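Local atomic coordinates of proline dipeptidase (PDB entry 3OOO), a protein that probably hydrolyses dipeptides that end in proline with the help of manganese, and is represented here by its N-terminal creatinase/prolidase domain alone. Residues A[3-8]-A[30-35]; A[20-25]-A[45-50]; A[93-98]-A[115-120]; A[99-104]-A[122-127]. One frame throughout, in Å; residues are numbered along the deposited sequence.

Contact 1: residues A[3-8]-A[30-35]; sequences SKLNRI and YLTGFF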
# COMPACT_ATOMS: atom_id res chain seq x y z
N SER A 3 -20.36 18.27 6.73
CA SER A 3 -19.80 18.54 8.06
C SER A 3 -18.40 17.96 8.27
O SER A 3 -17.48 18.67 8.69
CB SER A 3 -20.76 18.02 9.14
OG SER A 3 -20.16 18.05 10.42
N LYS A 4 -18.24 16.68 7.97
CA LYS A 4 -16.97 15.98 8.15
C LYS A 4 -15.90 16.55 7.22
O LYS A 4 -14.78 16.81 7.65
CB LYS A 4 -17.13 14.48 7.91
CG LYS A 4 -18.12 13.79 8.84
CD LYS A 4 -18.50 12.42 8.29
CE LYS A 4 -19.55 11.74 9.16
NZ LYS A 4 -20.07 10.51 8.51
N LEU A 5 -16.27 16.75 5.96
CA LEU A 5 -15.32 17.27 4.98
C LEU A 5 -14.92 18.72 5.27
O LEU A 5 -13.75 19.08 5.10
CB LEU A 5 -15.85 17.11 3.55
CG LEU A 5 -15.77 15.69 2.98
CD1 LEU A 5 -16.60 15.54 1.70
CD2 LEU A 5 -14.31 15.27 2.74
N ASN A 6 -15.87 19.53 5.73
CA ASN A 6 -15.56 20.90 6.16
C ASN A 6 -14.58 20.91 7.33
O ASN A 6 -13.64 21.71 7.36
CB ASN A 6 -16.84 21.67 6.54
CG ASN A 6 -17.72 22.00 5.34
OD1 ASN A 6 -17.24 22.17 4.22
ND2 ASN A 6 -19.02 22.11 5.58
N ARG A 7 -14.80 20.03 8.30
CA ARG A 7 -13.89 19.90 9.43
C ARG A 7 -12.47 19.50 9.02
O ARG A 7 -11.50 20.05 9.53
CB ARG A 7 -14.43 18.92 10.47
CG ARG A 7 -15.36 19.56 11.47
CD ARG A 7 -15.91 18.53 12.43
NE ARG A 7 -17.05 17.83 11.86
CZ ARG A 7 -17.56 16.70 12.34
NH1 ARG A 7 -17.02 16.12 13.41
NH2 ARG A 7 -18.62 16.15 11.76
N ILE A 8 -12.37 18.55 8.09
CA ILE A 8 -11.06 18.13 7.57
C ILE A 8 -10.36 19.31 6.89
O ILE A 8 -9.18 19.55 7.12
CB ILE A 8 -11.19 16.92 6.61
CG1 ILE A 8 -11.62 15.68 7.39
CG2 ILE A 8 -9.86 16.65 5.87
CD1 ILE A 8 -12.05 14.52 6.53
N TYR A 30 -17.57 6.87 4.36
CA TYR A 30 -17.83 7.57 5.62
C TYR A 30 -17.96 9.08 5.40
O TYR A 30 -18.82 9.75 5.99
CB TYR A 30 -16.73 7.26 6.64
CG TYR A 30 -16.74 8.13 7.88
CD1 TYR A 30 -17.66 7.90 8.90
CD2 TYR A 30 -15.82 9.17 8.04
CE1 TYR A 30 -17.68 8.69 10.04
CE2 TYR A 30 -15.83 9.97 9.18
CZ TYR A 30 -16.76 9.72 10.17
OH TYR A 30 -16.78 10.51 11.31
N LEU A 31 -17.11 9.62 4.53
CA LEU A 31 -17.06 11.05 4.28
C LEU A 31 -18.11 11.58 3.31
O LEU A 31 -18.43 12.77 3.34
CB LEU A 31 -15.67 11.47 3.79
CG LEU A 31 -14.49 11.31 4.75
CD1 LEU A 31 -13.19 11.64 4.03
CD2 LEU A 31 -14.66 12.17 5.99
N THR A 32 -18.63 10.71 2.44
CA THR A 32 -19.45 11.16 1.30
C THR A 32 -20.75 10.39 1.06
O THR A 32 -21.64 10.89 0.37
CB THR A 32 -18.67 11.11 -0.04
OG1 THR A 32 -18.43 9.74 -0.41
CG2 THR A 32 -17.34 11.87 0.05
N GLY A 33 -20.84 9.17 1.58
CA GLY A 33 -21.97 8.28 1.28
C GLY A 33 -21.83 7.51 -0.03
O GLY A 33 -22.72 6.75 -0.41
N PHE A 34 -20.71 7.72 -0.72
CA PHE A 34 -20.41 7.02 -1.97
C PHE A 34 -19.41 5.90 -1.69
O PHE A 34 -18.30 6.18 -1.24
CB PHE A 34 -19.86 8.00 -3.01
CG PHE A 34 -19.38 7.35 -4.29
CD1 PHE A 34 -20.28 6.91 -5.25
CD2 PHE A 34 -18.01 7.19 -4.53
CE1 PHE A 34 -19.83 6.31 -6.43
CE2 PHE A 34 -17.55 6.60 -5.70
CZ PHE A 34 -18.47 6.15 -6.66
N PHE A 35 -19.83 4.66 -1.94
CA PHE A 35 -18.94 3.51 -1.83
C PHE A 35 -18.52 2.97 -3.18
O PHE A 35 -19.36 2.60 -4.01
CB PHE A 35 -19.55 2.36 -1.02
CG PHE A 35 -18.58 1.23 -0.78
CD1 PHE A 35 -17.82 1.20 0.38
CD2 PHE A 35 -18.40 0.22 -1.73
CE1 PHE A 35 -16.90 0.17 0.61
CE2 PHE A 35 -17.48 -0.81 -1.51
CZ PHE A 35 -16.73 -0.83 -0.34
O HOH W 1 -18.58 15.25 4.90
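Lys-4 makes the direct polar contact between helix 3-14 and the end of helix 25-32. Its CG stands anti to the carbonyl carbon (chi1 -60°) and the rest of the chain runs out fully extended, so that it passes over one face of the Tyr-30 ring, the two side chains crossing at about a right angle. The ammonium then makes two contacts with the same residue. It donates to the backbone carbonyl, Lys-4 NZ to Tyr-30 O being 2.9 Å and in the carbonyl plane, and it forms a cation-pi contact, with Lys-4 NZ 3.7 Å from the centroid of the Tyr-30 ring, over the face but shifted toward the rim. Lys-4 CD adds a CH-pi contact over this ring. A second polar link runs through water 1, which accepts from Leu-5 N and donates to Leu-31 O, bridging the two backbones.

The apolar part centres on Leu-31. Its CD2 meets Ile-8 tip to tip, Leu-31 CD2 to Ile-8 CD1 being 3.6 Å, and is also near Lys-4 CB. The other methyl, Leu-31 CD1, lies 4.0 Å from Leu-5 CD2, the two side chains crossing obliquely. Leu-5 CD1 reaches further along, to Thr-32 CG2.

The helix pair lies on the sheet: Leu-5 and Ile-8 rest on Val-47 of strand 44-48, while Ile-8 and Leu-31 both press on Phe-22 of strand 19-22.

Contact 2: residues A[20-25]-A[45-50]; sequences AVFSDP and LFVYED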
# COMPACT_ATOMS: atom_id res chain seq x y z
N ALA A 20 -5.40 16.85 1.51
CA ALA A 20 -5.53 15.46 1.97
C ALA A 20 -6.11 14.64 0.83
O ALA A 20 -7.03 15.08 0.13
CB ALA A 20 -6.42 15.38 3.18
N VAL A 21 -5.56 13.45 0.65
CA VAL A 21 -6.01 12.56 -0.42
C VAL A 21 -6.52 11.28 0.23
O VAL A 21 -5.75 10.55 0.87
CB VAL A 21 -4.85 12.21 -1.39
CG1 VAL A 21 -5.34 11.29 -2.50
CG2 VAL A 21 -4.23 13.47 -1.99
N PHE A 22 -7.82 11.03 0.08
CA PHE A 22 -8.43 9.81 0.63
C PHE A 22 -8.60 8.76 -0.45
O PHE A 22 -8.95 9.08 -1.59
CB PHE A 22 -9.77 10.15 1.30
CG PHE A 22 -9.62 11.08 2.47
CD1 PHE A 22 -9.29 10.58 3.72
CD2 PHE A 22 -9.78 12.45 2.30
CE1 PHE A 22 -9.13 11.43 4.81
CE2 PHE A 22 -9.63 13.32 3.38
CZ PHE A 22 -9.30 12.81 4.64
N SER A 23 -8.33 7.51 -0.09
CA SER A 23 -8.36 6.42 -1.06
C SER A 23 -9.09 5.18 -0.56
O SER A 23 -9.49 4.33 -1.35
CB SER A 23 -6.93 6.05 -1.46
OG SER A 23 -6.15 5.69 -0.33
N ASP A 24 -9.23 5.06 0.76
CA ASP A 24 -9.87 3.89 1.36
C ASP A 24 -11.38 3.95 1.06
O ASP A 24 -12.03 4.92 1.44
CB ASP A 24 -9.59 3.88 2.87
CG ASP A 24 -10.06 2.60 3.56
OD1 ASP A 24 -11.08 2.01 3.17
OD2 ASP A 24 -9.39 2.20 4.54
N PRO A 25 -11.93 2.93 0.37
CA PRO A 25 -13.36 2.92 0.06
C PRO A 25 -14.25 3.13 1.29
O PRO A 25 -15.27 3.80 1.21
CB PRO A 25 -13.58 1.52 -0.53
CG PRO A 25 -12.26 1.17 -1.14
CD PRO A 25 -11.24 1.76 -0.20
N LEU A 45 -10.26 10.89 -3.35
CA LEU A 45 -10.99 12.09 -2.95
C LEU A 45 -9.98 13.13 -2.52
O LEU A 45 -9.27 12.94 -1.54
CB LEU A 45 -11.95 11.77 -1.80
CG LEU A 45 -12.77 12.92 -1.21
CD1 LEU A 45 -13.74 13.51 -2.23
CD2 LEU A 45 -13.52 12.45 0.03
N PHE A 46 -9.93 14.22 -3.28
CA PHE A 46 -8.98 15.30 -3.02
C PHE A 46 -9.65 16.39 -2.21
O PHE A 46 -10.59 17.02 -2.67
CB PHE A 46 -8.44 15.87 -4.34
CG PHE A 46 -7.70 14.87 -5.19
CD1 PHE A 46 -6.37 14.55 -4.90
CD2 PHE A 46 -8.32 14.24 -6.26
CE1 PHE A 46 -5.68 13.62 -5.68
CE2 PHE A 46 -7.64 13.31 -7.05
CZ PHE A 46 -6.32 12.99 -6.75
N VAL A 47 -9.15 16.58 -0.99
CA VAL A 47 -9.70 17.58 -0.08
C VAL A 47 -8.68 18.70 0.08
O VAL A 47 -7.66 18.55 0.74
CB VAL A 47 -10.06 16.95 1.29
CG1 VAL A 47 -10.61 18.01 2.25
CG2 VAL A 47 -11.06 15.81 1.10
N TYR A 48 -8.96 19.82 -0.59
CA TYR A 48 -8.12 21.00 -0.53
C TYR A 48 -8.48 21.84 0.68
O TYR A 48 -9.60 21.75 1.19
CB TYR A 48 -8.30 21.86 -1.78
CG TYR A 48 -7.59 21.35 -3.01
CD1 TYR A 48 -6.23 21.60 -3.20
CD2 TYR A 48 -8.29 20.66 -4.00
CE1 TYR A 48 -5.57 21.15 -4.35
CE2 TYR A 48 -7.64 20.21 -5.14
CZ TYR A 48 -6.29 20.46 -5.31
OH TYR A 48 -5.67 20.01 -6.45
N GLU A 49 -7.53 22.66 1.12
CA GLU A 49 -7.71 23.56 2.25
C GLU A 49 -8.65 24.73 1.93
O GLU A 49 -9.19 25.35 2.85
CB GLU A 49 -6.35 24.11 2.68
CG GLU A 49 -5.64 24.91 1.57
CD GLU A 49 -4.25 25.43 1.93
OE1 GLU A 49 -3.86 25.38 3.12
OE2 GLU A 49 -3.55 25.89 1.01
N ASP A 50 -8.85 25.04 0.65
CA ASP A 50 -9.42 26.33 0.23
C ASP A 50 -10.57 26.27 -0.78
O ASP A 50 -10.97 27.30 -1.33
CB ASP A 50 -8.30 27.22 -0.32
CG ASP A 50 -7.58 26.60 -1.51
OD1 ASP A 50 -7.91 25.45 -1.88
OD2 ASP A 50 -6.68 27.26 -2.08
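Strands 20-22 and 45-48, from the two central strands of the mixed sheet in this creatinase/prolidase N-terminal domain, run antiparallel with axes 4.8 Å apart, and their two faces are filled differently. On the face that carries Ala-20, Phe-22, Leu-45 and Val-47, the small Ala-20 sits directly across from Val-47. The bulky Phe-22 and Leu-45 are directly paired, but with CG anti to the carbonyl carbon in Phe-22 (chi1 -62°) and anti to the backbone N in Leu-45 (chi1 177°) they leave their CB atoms in different directions. They therefore touch at the root, Phe-22 CB to Leu-45 CB 4.1 Å, and the Phe-22 ring goes diagonally to Val-47. Val-47 CG2 meets that ring at its edge, in the ring plane, with Phe-22 CE2 to Val-47 CG2 at 3.7 Å.

On the other face, Val-21 and Phe-46 form the non-hydrogen-bonded pair and lie side by side. Both methyls of Val-21 meet the CD1-CE1 bond of the Phe-46 ring, Val-21 CG2 to Phe-46 CD1 being nearest at 3.8 Å.

Four nearly straight backbone bonds set this register, two between Ala-20 and Val-47 and two between Phe-22 and Leu-45; Phe-22 O to Leu-45 N is 2.8 Å. The touching side chains are all buried hydrocarbon, so polarity is confined to peptide groups: the hydrogen-bonded pairs satisfy each other, while Val-21 and Phe-46 turn theirs to the next strands.

Contact 3: residues A[93-98]-A[115-120]; sequences FSVSKV and TVFDGH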
# COMPACT_ATOMS: atom_id res chain seq x y z
N PHE A 93 -1.47 22.45 -7.68
CA PHE A 93 -0.41 21.51 -7.30
C PHE A 93 0.67 22.17 -6.46
O PHE A 93 1.66 21.53 -6.11
CB PHE A 93 0.19 20.85 -8.54
CG PHE A 93 -0.82 20.19 -9.43
CD1 PHE A 93 -1.26 18.90 -9.15
CD2 PHE A 93 -1.35 20.87 -10.51
CE1 PHE A 93 -2.21 18.30 -9.96
CE2 PHE A 93 -2.30 20.28 -11.33
CZ PHE A 93 -2.73 18.98 -11.05
N SER A 94 0.48 23.46 -6.16
CA SER A 94 1.40 24.18 -5.28
C SER A 94 1.29 23.62 -3.86
O SER A 94 0.62 24.20 -3.00
CB SER A 94 1.09 25.68 -5.29
OG SER A 94 1.13 26.21 -6.61
N VAL A 95 1.95 22.49 -3.62
CA VAL A 95 1.88 21.80 -2.34
C VAL A 95 3.25 21.65 -1.68
O VAL A 95 4.29 21.66 -2.35
CB VAL A 95 1.19 20.40 -2.43
CG1 VAL A 95 -0.27 20.54 -2.87
CG2 VAL A 95 1.96 19.46 -3.37
N SER A 96 3.24 21.51 -0.36
CA SER A 96 4.44 21.22 0.39
C SER A 96 4.23 19.96 1.22
O SER A 96 5.14 19.15 1.38
CB SER A 96 4.82 22.39 1.29
OG SER A 96 3.84 22.62 2.29
N LYS A 97 3.02 19.81 1.76
CA LYS A 97 2.67 18.66 2.58
C LYS A 97 1.30 18.11 2.18
O LYS A 97 0.31 18.85 2.14
CB LYS A 97 2.70 19.00 4.08
CG LYS A 97 2.56 17.78 4.99
CD LYS A 97 2.87 18.10 6.46
CE LYS A 97 1.62 18.53 7.22
NZ LYS A 97 1.89 18.71 8.68
N VAL A 98 1.26 16.82 1.88
CA VAL A 98 0.02 16.15 1.51
C VAL A 98 -0.25 15.04 2.52
O VAL A 98 0.63 14.22 2.80
CB VAL A 98 0.09 15.54 0.08
CG1 VAL A 98 -1.24 14.89 -0.29
CG2 VAL A 98 0.47 16.60 -0.95
N THR A 115 4.08 11.29 -8.66
CA THR A 115 4.34 11.86 -10.00
C THR A 115 3.50 13.11 -10.25
O THR A 115 3.81 13.91 -11.14
CB THR A 115 4.10 10.85 -11.16
OG1 THR A 115 2.69 10.59 -11.31
CG2 THR A 115 4.86 9.54 -10.93
N VAL A 116 2.43 13.26 -9.46
CA VAL A 116 1.48 14.36 -9.61
C VAL A 116 1.81 15.51 -8.67
O VAL A 116 1.78 16.68 -9.07
CB VAL A 116 0.03 13.87 -9.38
CG1 VAL A 116 -0.96 15.05 -9.36
CG2 VAL A 116 -0.37 12.85 -10.44
N PHE A 117 2.13 15.17 -7.42
CA PHE A 117 2.39 16.18 -6.40
C PHE A 117 3.84 16.16 -5.96
O PHE A 117 4.34 15.13 -5.50
CB PHE A 117 1.48 15.97 -5.18
CG PHE A 117 0.02 15.94 -5.52
CD1 PHE A 117 -0.69 17.12 -5.70
CD2 PHE A 117 -0.66 14.72 -5.65
CE1 PHE A 117 -2.05 17.09 -6.01
CE2 PHE A 117 -2.01 14.68 -5.95
CZ PHE A 117 -2.71 15.87 -6.13
N ASP A 118 4.51 17.31 -6.11
CA ASP A 118 5.87 17.49 -5.63
C ASP A 118 5.83 18.07 -4.21
O ASP A 118 6.01 19.27 -4.00
CB ASP A 118 6.66 18.40 -6.58
CG ASP A 118 8.12 18.50 -6.21
OD1 ASP A 118 8.68 17.51 -5.68
OD2 ASP A 118 8.72 19.57 -6.45
N GLY A 119 5.59 17.20 -3.23
CA GLY A 119 5.53 17.60 -1.84
C GLY A 119 5.83 16.40 -0.96
O GLY A 119 5.96 15.28 -1.46
N HIS A 120 5.94 16.64 0.33
CA HIS A 120 6.15 15.56 1.28
C HIS A 120 4.81 14.94 1.66
O HIS A 120 3.88 15.65 2.07
CB HIS A 120 6.89 16.05 2.52
CG HIS A 120 7.11 14.99 3.56
ND1 HIS A 120 7.89 13.87 3.33
CD2 HIS A 120 6.64 14.87 4.82
CE1 HIS A 120 7.89 13.12 4.41
NE2 HIS A 120 7.14 13.70 5.33
O HOH W 2 3.01 19.57 -6.79
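Two backbone bonds tie strand 97-100 to the start of strand 120-123 in parallel register around Lys-97 and His-120. His-120 N donates to Ser-96 O at 2.8 Å, coming from above the carbonyl plane, whereas Val-98 N reaches His-120 O at 2.9 Å within that plane. A CA-H...O contact from Lys-97 CA shares the His-120 carbonyl. Gly-119 CA passes close to Ser-96 O, at 3.6 Å.

Where the chains diverge, water 2 takes over: it donates to Phe-93 O and accepts from Asp-118 N, joining the two loops.

The apolar contacts gather round Phe-117. Its ring and that of Phe-93 meet obliquely, planes 43° apart, with Phe-93 CD1 3.7 Å from Phe-117 CE1. Val-116 CG1, anti to its own backbone N, lies over the centre of one face of the Phe-117 ring and touches Phe-93 CE1 at 3.5 Å. Val-95 CG2 comes to Phe-117 CB at 4.0 Å, with Val-98 CG2 a looser neighbour of the same carbon.

This is where the two parallel strands of a beta-alpha-beta unit begin, helix 107-116 leading into strand 120-123, outermost within this chain. Phe-117 and Val-98 pack on Leu-19 of strand 19-22, and Val-116 leans on Ile-86 of helix 82-89.

Contact 4: residues A[99-104]-A[122-127]; sequences LAEFDN and ENLTPY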
# COMPACT_ATOMS: atom_id res chain seq x y z
N LEU A 99 -1.46 15.02 3.06
CA LEU A 99 -1.89 13.92 3.93
C LEU A 99 -2.52 12.83 3.08
O LEU A 99 -3.29 13.11 2.17
CB LEU A 99 -2.87 14.42 5.00
CG LEU A 99 -2.45 15.57 5.91
CD1 LEU A 99 -3.53 15.85 6.93
CD2 LEU A 99 -1.13 15.29 6.62
N ALA A 100 -2.16 11.58 3.36
CA ALA A 100 -2.74 10.44 2.65
C ALA A 100 -2.99 9.28 3.61
O ALA A 100 -2.49 9.30 4.73
CB ALA A 100 -1.84 10.01 1.50
N GLU A 101 -3.75 8.28 3.17
CA GLU A 101 -4.10 7.14 4.02
C GLU A 101 -3.08 6.02 3.87
O GLU A 101 -3.29 5.08 3.11
CB GLU A 101 -5.50 6.63 3.70
CG GLU A 101 -6.59 7.64 3.94
CD GLU A 101 -7.95 7.01 3.82
OE1 GLU A 101 -8.53 7.06 2.71
OE2 GLU A 101 -8.42 6.43 4.83
N PHE A 102 -2.00 6.12 4.63
CA PHE A 102 -0.89 5.18 4.52
C PHE A 102 -1.26 3.73 4.86
O PHE A 102 -0.62 2.81 4.37
CB PHE A 102 0.29 5.66 5.37
CG PHE A 102 1.14 6.73 4.71
CD1 PHE A 102 0.72 7.38 3.55
CD2 PHE A 102 2.36 7.10 5.28
CE1 PHE A 102 1.52 8.36 2.95
CE2 PHE A 102 3.16 8.08 4.70
CZ PHE A 102 2.74 8.72 3.53
N ASP A 103 -2.31 3.54 5.67
CA ASP A 103 -2.79 2.20 6.02
C ASP A 103 -3.59 1.51 4.90
O ASP A 103 -3.87 0.31 4.98
CB ASP A 103 -3.65 2.23 7.29
CG ASP A 103 -2.84 2.52 8.55
OD1 ASP A 103 -1.60 2.37 8.54
OD2 ASP A 103 -3.47 2.91 9.56
N ASN A 104 -3.99 2.28 3.89
CA ASN A 104 -4.80 1.76 2.78
C ASN A 104 -4.07 1.85 1.45
O ASN A 104 -4.10 0.92 0.65
CB ASN A 104 -6.13 2.52 2.68
CG ASN A 104 -6.86 2.24 1.37
OD1 ASN A 104 -6.76 3.00 0.40
ND2 ASN A 104 -7.60 1.14 1.33
N GLU A 122 2.64 12.50 4.14
CA GLU A 122 2.59 11.82 5.42
C GLU A 122 1.21 11.22 5.67
O GLU A 122 0.23 11.56 4.99
CB GLU A 122 3.03 12.72 6.57
CG GLU A 122 2.20 13.96 6.81
CD GLU A 122 2.76 14.83 7.92
OE1 GLU A 122 3.96 15.18 7.86
OE2 GLU A 122 2.00 15.16 8.86
N ASN A 123 1.14 10.31 6.64
CA ASN A 123 -0.11 9.67 7.02
C ASN A 123 -1.08 10.68 7.61
O ASN A 123 -0.67 11.75 8.07
CB ASN A 123 0.16 8.53 8.02
CG ASN A 123 -1.05 7.66 8.25
OD1 ASN A 123 -1.85 7.40 7.34
ND2 ASN A 123 -1.20 7.19 9.48
N LEU A 124 -2.36 10.32 7.59
CA LEU A 124 -3.39 11.12 8.24
C LEU A 124 -2.99 11.43 9.67
O LEU A 124 -2.34 10.62 10.35
CB LEU A 124 -4.73 10.37 8.24
CG LEU A 124 -5.33 9.90 6.92
CD1 LEU A 124 -6.67 9.22 7.21
CD2 LEU A 124 -5.51 11.03 5.92
N THR A 125 -3.37 12.62 10.12
CA THR A 125 -3.14 13.04 11.49
C THR A 125 -4.09 12.29 12.42
O THR A 125 -5.11 11.76 11.97
CB THR A 125 -3.42 14.54 11.64
OG1 THR A 125 -4.72 14.83 11.12
CG2 THR A 125 -2.38 15.36 10.88
N PRO A 126 -3.76 12.22 13.73
CA PRO A 126 -4.69 11.59 14.67
C PRO A 126 -6.10 12.17 14.61
O PRO A 126 -7.07 11.41 14.71
CB PRO A 126 -4.04 11.89 16.03
CG PRO A 126 -2.59 11.90 15.73
CD PRO A 126 -2.46 12.52 14.36
N TYR A 127 -6.23 13.49 14.43
CA TYR A 127 -7.54 14.13 14.34
C TYR A 127 -8.42 13.52 13.25
O TYR A 127 -9.59 13.21 13.49
CB TYR A 127 -7.42 15.64 14.15
CG TYR A 127 -8.75 16.34 13.95
CD1 TYR A 127 -9.64 16.51 15.01
CD2 TYR A 127 -9.14 16.81 12.69
CE1 TYR A 127 -10.86 17.15 14.83
CE2 TYR A 127 -10.36 17.44 12.50
CZ TYR A 127 -11.22 17.60 13.57
OH TYR A 127 -12.43 18.23 13.39
O HOH W 3 -4.04 5.51 6.97
O HOH W 4 -3.65 5.56 9.93
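Asn-123 OD1 is the best-held polar atom between these segments, gripped by two donors: the backbone N of Phe-102 and water 3. Phe-102 N to Asn-123 OD1 is 3.0 Å, with the donor above the plane of the amide carbonyl. Water 3 in turn accepts from Asp-103 N, and so carries the grip one residue further along the turn. The other end of the amide is held too, because water 4 accepts from Asn-123 ND2 and donates to Asp-103 OD2. With both ends engaged, the rotation of the amide is well defined. Asn-123 CG stands anti to the backbone N (chi1 -169°), which sends the group across to the 101-104 turn.

The Phe-102 ring slides past Asn-123 in the opposite direction, ring and amide planes only 19° apart. One face of this ring lies over the peptide joining Glu-122 to Asn-123, with Phe-102 CZ 3.6 Å from Glu-122 C.

Along the strands, Ala-100 N donates to Glu-122 O at 2.9 Å, nearly along the C=O axis, and Leu-124 N returns a weak bond to Ala-100 O. Leu-99 CD2 lies along the aliphatic part of Glu-122, 3.6 Å from Glu-122 CG, while Glu-101 CG runs beside Leu-124 CD1, also 3.6 Å apart.

Strands 97-100 and 120-123 separate here, the second leading into helix 126-129. Glu-101 turns its carboxylate to Thr-27 of helix 25-32 and to the backbone after strand 19-22, Leu-99 packs on Leu-12 of helix 3-14, and Asp-103 OD1 bonds Thr-108 of the second subunit.

How the contacts relate
All four contacts belong to the N-terminal domain, and its mixed sheet connects them. Contact 1 lies on one face of contact 2, their centres about 10 Å apart, with Leu-5 CD2 3.7 Å from Val-47 CG2. On the other face contact 3 approaches, Phe-46 CE1 being 3.8 Å from Phe-117 CZ, so the centres of contacts 1 and 3 lie about 22 Å apart, on opposite sides of the chain's centre. Contact 4 continues the strand pair of contact 3, Val-98 O to Glu-122 N being 3.0 Å. It also joins contact 2 edge to edge, Val-21 N lying 2.8 Å from Leu-99 O. No metal accompanies them; in this family the metal site belongs to the catalytic domain, absent here.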